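Local coordinates for protein esterase (uncultured bacterium pCosCE1, PDB 7ATL) that hydrolyses carboxylic esters as a family VIII carboxylesterase and also transfers acyl groups to other acceptors as a promiscuous acyltransferase, at residues 65-70 with 265-270; 203-208 with 271-276. One frame throughout, in Å; residues are numbered along the deposited sequence.

The two contacts lie side by side in the beta-lactamase-like fold, their centres about 10 Å apart, and their segments alternate along the chain: 65-70, 203-208, 265-270, 271-276. Strand 268-269 of contact 1 is followed directly, through Asp270, by helix 271-283 of contact 2, so the second halves of both contacts are one continuous piece of backbone. Contact 1 is buried near the centre of the molecule, at the start of helix 67-80; contact 2 lies nearer the surface. Asp270 of contact 1 pairs with Arg205 of contact 2, and Tyr70 packs against Leu204, Asp273 and Val274. The probable catalytic helix start is thus tied, through a shared strand-helix junction, to the outer loop 203-208.

Contact 1: residues 65-70 with 265-270; sequences SVSKPY and AGMVGD
Ser67, in the first turn of helix 67-80, meets the backbone of 265-267 through its hydroxyl. The N-H of Met267 donates to Ser67 OG over 3.0 Å at 153°, and the same oxygen is bonded to the carbonyl of Ser64. With OG anti to its own carbonyl carbon (chi1 -52°), the hydroxyl reaches across to the other segment. Met267 folds over this serine: its CG lies 3.6 Å from Ser67 CB, and a bend at chi3 (70°) turns the methyl away from the chain line. SD approaches Tyr70 obliquely in a Met-aromatic contact, 4.0 Å from Tyr70 CB and 5.3 Å from the ring centroid. At the far end of that ring, a water 2.7 Å from Tyr70 OH donates to Asp270 O. Backbone hydrogen bonds of Met267 with Leu63 and of Gly269 with Phe61 go with a short two-stranded antiparallel sheet, 61-62 with 268-269, just before the helix start. Ser65, probably the nucleophile, and Lys68 are consistent with the SxxK motif of family VIII esterases and class C beta-lactamases: Ser65 OG is bonded to Tyr171, and Lys68 NZ to Tyr123, Tyr171 and the carbonyl of Gly264, just before Ala265. This cluster of oxygens around Lys68 NZ would be expected to influence the ionisation of the lysine, consistent with a role in activating Ser65.

Contact 2: residues 203-208 with 271-276; sequences GLRNTG and ADDVLQ
Asp273 buries the most surface, its carboxylate pointing from helix 271-283 into the bend of loop 203-208. Arg205 N donates to Asp273 OD1 (2.8 Å, 155°) and Asn206 N to Asp273 OD2 (2.7 Å, 152°), each meeting a syn lone pair, so two successive amides grip the two oxygens. Thr207 OG1 adds a third bond, donating to the anti lone pair of Asp273 OD2 over 2.8 Å; together the three fix the rotation of the carboxylate. Leu204 crosses it obliquely, its CB 3.4 Å from Asp273 OD1, while its CD2 branch reaches Gln276 CB at 3.7 Å. Arg205, its CG in the crowded position between N and carbonyl carbon, runs extended until NH1 meets Asp272 OD2 in a longer salt bridge of 3.3 Å, the guanidinium and carboxylate planes 85° apart. A water in the guanidinium plane joins Arg205 NH1 to Asp272 OD2 and Asp272 N. The stronger partners lie outside: Arg57 for Asp272 OD1, Asp270 for Arg205 NE. Asp270 also caps this helix, accepting from Asp273 N. Gly203 is C-prime of the Schellman motif ending helix 190-199, so the carboxylate joins that helix's exit loop to an N-capped helix start.

Contact 1: residues 65-70 with 265-270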
loop_
_atom_site.group_PDB
_atom_site.type_symbol
_atom_site.label_atom_id
_atom_site.label_comp_id
_atom_site.label_asym_id
_atom_site.label_seq_id
_atom_site.Cartn_x
_atom_site.Cartn_y
_atom_site.Cartn_z
ATOM N N SER A 65 3.582 -0.209 0.758
ATOM C CA SER A 65 2.479 0.550 0.104
ATOM C C SER A 65 1.093 0.131 0.606
ATOM O O SER A 65 0.130 0.816 0.272
ATOM C CB SER A 65 2.545 0.460 -1.366
ATOM O OG SER A 65 3.656 1.194 -1.851
ATOM N N VAL A 66 0.973 -0.895 1.438
ATOM C CA VAL A 66 -0.335 -1.166 2.091
ATOM C C VAL A 66 -0.635 -0.023 3.064
ATOM O O VAL A 66 -1.795 0.090 3.469
ATOM C CB VAL A 66 -0.411 -2.560 2.736
ATOM C CG1 VAL A 66 -1.743 -2.788 3.438
ATOM C CG2 VAL A 66 -0.169 -3.627 1.688
ATOM N N SER A 67 0.333 0.847 3.327
ATOM C CA SER A 67 0.156 2.128 4.073
ATOM C C SER A 67 -0.807 3.079 3.328
ATOM O O SER A 67 -1.524 3.861 3.986
ATOM C CB SER A 67 1.506 2.817 4.332
ATOM O OG SER A 67 2.473 1.955 4.942
ATOM N N LYS A 68 -0.813 3.055 2.000
ATOM C CA LYS A 68 -1.537 4.048 1.156
ATOM C C LYS A 68 -3.054 4.014 1.375
ATOM O O LYS A 68 -3.675 5.063 1.578
ATOM C CB LYS A 68 -1.141 3.829 -0.306
ATOM C CG LYS A 68 0.302 4.226 -0.556
ATOM C CD LYS A 68 0.752 4.058 -1.961
ATOM C CE LYS A 68 2.040 4.833 -2.209
ATOM N NZ LYS A 68 3.237 4.087 -1.747
ATOM N N PRO A 69 -3.741 2.851 1.264
ATOM C CA PRO A 69 -5.193 2.825 1.439
ATOM C C PRO A 69 -5.607 3.265 2.851
ATOM O O PRO A 69 -6.622 3.927 2.962
ATOM C CB PRO A 69 -5.611 1.395 1.100
ATOM C CG PRO A 69 -4.339 0.615 1.170
ATOM C CD PRO A 69 -3.218 1.562 0.817
ATOM N N TYR A 70 -4.784 2.947 3.855
ATOM C CA TYR A 70 -4.926 3.444 5.246
ATOM C C TYR A 70 -5.002 4.977 5.263
ATOM O O TYR A 70 -5.943 5.521 5.873
ATOM C CB TYR A 70 -3.801 2.901 6.128
ATOM C CG TYR A 70 -4.122 1.571 6.769
ATOM C CD1 TYR A 70 -5.250 1.407 7.550
ATOM C CD2 TYR A 70 -3.315 0.465 6.575
ATOM C CE1 TYR A 70 -5.554 0.198 8.145
ATOM C CE2 TYR A 70 -3.600 -0.757 7.153
ATOM C CZ TYR A 70 -4.719 -0.882 7.950
ATOM O OH TYR A 70 -5.010 -2.076 8.519
ATOM N N ALA A 265 4.564 4.372 2.787
ATOM C CA ALA A 265 5.361 3.124 2.904
ATOM C C ALA A 265 5.845 2.795 4.326
ATOM O O ALA A 265 6.491 1.745 4.494
ATOM C CB ALA A 265 6.512 3.187 1.920
ATOM N N GLY A 266 5.518 3.587 5.337
ATOM C CA GLY A 266 6.191 3.463 6.644
ATOM C C GLY A 266 5.431 2.680 7.711
ATOM O O GLY A 266 5.942 2.631 8.882
ATOM N N MET A 267 4.256 2.135 7.401
ATOM C CA MET A 267 3.392 1.575 8.476
ATOM C C MET A 267 3.684 0.072 8.701
ATOM O O MET A 267 4.323 -0.585 7.847
ATOM C CB MET A 267 1.902 1.797 8.184
ATOM C CG MET A 267 1.551 3.244 7.945
ATOM S SD MET A 267 -0.224 3.545 7.778
ATOM C CE MET A 267 -0.752 3.240 9.456
ATOM N N VAL A 268 3.219 -0.421 9.851
ATOM C CA VAL A 268 3.229 -1.840 10.305
ATOM C C VAL A 268 1.803 -2.203 10.730
ATOM O O VAL A 268 1.073 -1.293 11.186
ATOM C CB VAL A 268 4.210 -2.039 11.473
ATOM C CG1 VAL A 268 5.648 -1.858 11.007
ATOM C CG2 VAL A 268 3.899 -1.136 12.658
ATOM N N GLY A 269 1.422 -3.475 10.594
ATOM C CA GLY A 269 0.075 -3.947 10.951
ATOM C C GLY A 269 -0.160 -5.407 10.602
ATOM O O GLY A 269 0.620 -5.981 9.803
ATOM N N ASP A 270 -1.226 -5.981 11.178
ATOM C CA ASP A 270 -1.600 -7.402 10.979
ATOM C C ASP A 270 -2.644 -7.486 9.875
ATOM O O ASP A 270 -3.200 -6.463 9.500
ATOM C CB ASP A 270 -2.011 -8.068 12.294
ATOM C CG ASP A 270 -3.273 -7.524 12.911
ATOM O OD1 ASP A 270 -3.969 -6.774 12.205
ATOM O OD2 ASP A 270 -3.549 -7.867 14.098
HETATM O O HOH W 1 -2.802 -3.434 9.192
#

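Contact 2: residues 203-208 with 271-276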
loop_
_atom_site.group_PDB
_atom_site.type_symbol
_atom_site.label_atom_id
_atom_site.label_comp_id
_atom_site.label_asym_id
_atom_site.label_seq_id
_atom_site.Cartn_x
_atom_site.Cartn_y
_atom_site.Cartn_z
ATOM N N GLY A 203 -11.783 0.156 15.054
ATOM C CA GLY A 203 -11.419 -0.768 16.148
ATOM C C GLY A 203 -10.167 -1.599 15.862
ATOM O O GLY A 203 -10.058 -2.714 16.403
ATOM N N LEU A 204 -9.211 -1.079 15.094
ATOM C CA LEU A 204 -7.989 -1.836 14.708
ATOM C C LEU A 204 -7.202 -2.185 15.977
ATOM O O LEU A 204 -7.146 -1.349 16.874
ATOM C CB LEU A 204 -7.143 -0.983 13.751
ATOM C CG LEU A 204 -7.808 -0.536 12.440
ATOM C CD1 LEU A 204 -6.789 0.122 11.532
ATOM C CD2 LEU A 204 -8.477 -1.687 11.710
ATOM N N ARG A 205 -6.585 -3.359 16.048
ATOM C CA ARG A 205 -5.897 -3.802 17.293
ATOM C C ARG A 205 -4.395 -3.478 17.246
ATOM O O ARG A 205 -3.807 -3.306 18.338
ATOM C CB ARG A 205 -6.123 -5.293 17.586
ATOM C CG ARG A 205 -5.992 -6.222 16.387
ATOM C CD ARG A 205 -6.095 -7.688 16.775
ATOM N NE ARG A 205 -5.676 -8.556 15.682
ATOM C CZ ARG A 205 -5.764 -9.882 15.698
ATOM N NH1 ARG A 205 -5.338 -10.590 14.664
ATOM N NH2 ARG A 205 -6.276 -10.500 16.749
ATOM N N ASN A 206 -3.769 -3.425 16.064
ATOM C CA ASN A 206 -2.293 -3.520 16.005
ATOM C C ASN A 206 -1.725 -2.923 14.713
ATOM O O ASN A 206 -0.917 -3.595 14.043
ATOM C CB ASN A 206 -1.889 -4.981 16.212
ATOM C CG ASN A 206 -0.413 -5.132 16.488
ATOM O OD1 ASN A 206 0.176 -6.122 16.073
ATOM N ND2 ASN A 206 0.179 -4.146 17.152
ATOM N N THR A 207 -2.045 -1.665 14.411
ATOM C CA THR A 207 -1.568 -1.018 13.171
ATOM C C THR A 207 -1.128 0.414 13.485
ATOM O O THR A 207 -1.887 1.143 14.140
ATOM C CB THR A 207 -2.640 -1.136 12.083
ATOM O OG1 THR A 207 -2.724 -2.518 11.709
ATOM C CG2 THR A 207 -2.356 -0.258 10.880
ATOM N N GLY A 208 0.053 0.799 13.002
ATOM C CA GLY A 208 0.614 2.137 13.236
ATOM C C GLY A 208 1.882 2.323 12.439
ATOM O O GLY A 208 2.018 1.640 11.400
ATOM N N ALA A 271 -2.856 -8.690 9.366
ATOM C CA ALA A 271 -3.770 -9.001 8.250
ATOM C C ALA A 271 -5.211 -8.615 8.625
ATOM O O ALA A 271 -5.881 -7.997 7.786
ATOM C CB ALA A 271 -3.616 -10.462 7.896
ATOM N N ASP A 272 -5.666 -8.912 9.846
ATOM C CA ASP A 272 -7.074 -8.662 10.265
ATOM C C ASP A 272 -7.375 -7.169 10.259
ATOM O O ASP A 272 -8.545 -6.825 9.979
ATOM C CB ASP A 272 -7.410 -9.249 11.638
ATOM C CG ASP A 272 -7.633 -10.741 11.517
ATOM O OD1 ASP A 272 -8.707 -11.101 11.072
ATOM O OD2 ASP A 272 -6.682 -11.520 11.758
ATOM N N ASP A 273 -6.399 -6.324 10.600
ATOM C CA ASP A 273 -6.588 -4.851 10.558
ATOM C C ASP A 273 -6.740 -4.479 9.081
ATOM O O ASP A 273 -7.649 -3.745 8.763
ATOM C CB ASP A 273 -5.498 -4.082 11.317
ATOM C CG ASP A 273 -5.609 -4.046 12.846
ATOM O OD1 ASP A 273 -6.684 -4.364 13.406
ATOM O OD2 ASP A 273 -4.607 -3.683 13.475
ATOM N N VAL A 274 -5.968 -5.071 8.181
ATOM C CA VAL A 274 -6.053 -4.752 6.725
ATOM C C VAL A 274 -7.419 -5.196 6.187
ATOM O O VAL A 274 -7.971 -4.495 5.318
ATOM C CB VAL A 274 -4.885 -5.395 5.953
ATOM C CG1 VAL A 274 -5.003 -5.226 4.441
ATOM C CG2 VAL A 274 -3.548 -4.866 6.452
ATOM N N LEU A 275 -7.950 -6.316 6.673
ATOM C CA LEU A 275 -9.241 -6.851 6.184
ATOM C C LEU A 275 -10.362 -5.901 6.604
ATOM O O LEU A 275 -11.282 -5.706 5.793
ATOM C CB LEU A 275 -9.482 -8.256 6.735
ATOM C CG LEU A 275 -10.803 -8.880 6.286
ATOM C CD1 LEU A 275 -10.939 -8.852 4.772
ATOM C CD2 LEU A 275 -10.922 -10.304 6.781
ATOM N N GLN A 276 -10.285 -5.347 7.824
ATOM C CA GLN A 276 -11.222 -4.307 8.330
ATOM C C GLN A 276 -11.183 -3.143 7.347
ATOM O O GLN A 276 -12.254 -2.678 6.927
ATOM C CB GLN A 276 -10.826 -3.778 9.714
ATOM C CG GLN A 276 -11.293 -4.626 10.891
ATOM C CD GLN A 276 -12.769 -4.910 10.741
ATOM O OE1 GLN A 276 -13.612 -3.999 10.700
ATOM N NE2 GLN A 276 -13.083 -6.186 10.584
HETATM O O HOH W 2 -4.275 -10.453 12.225
#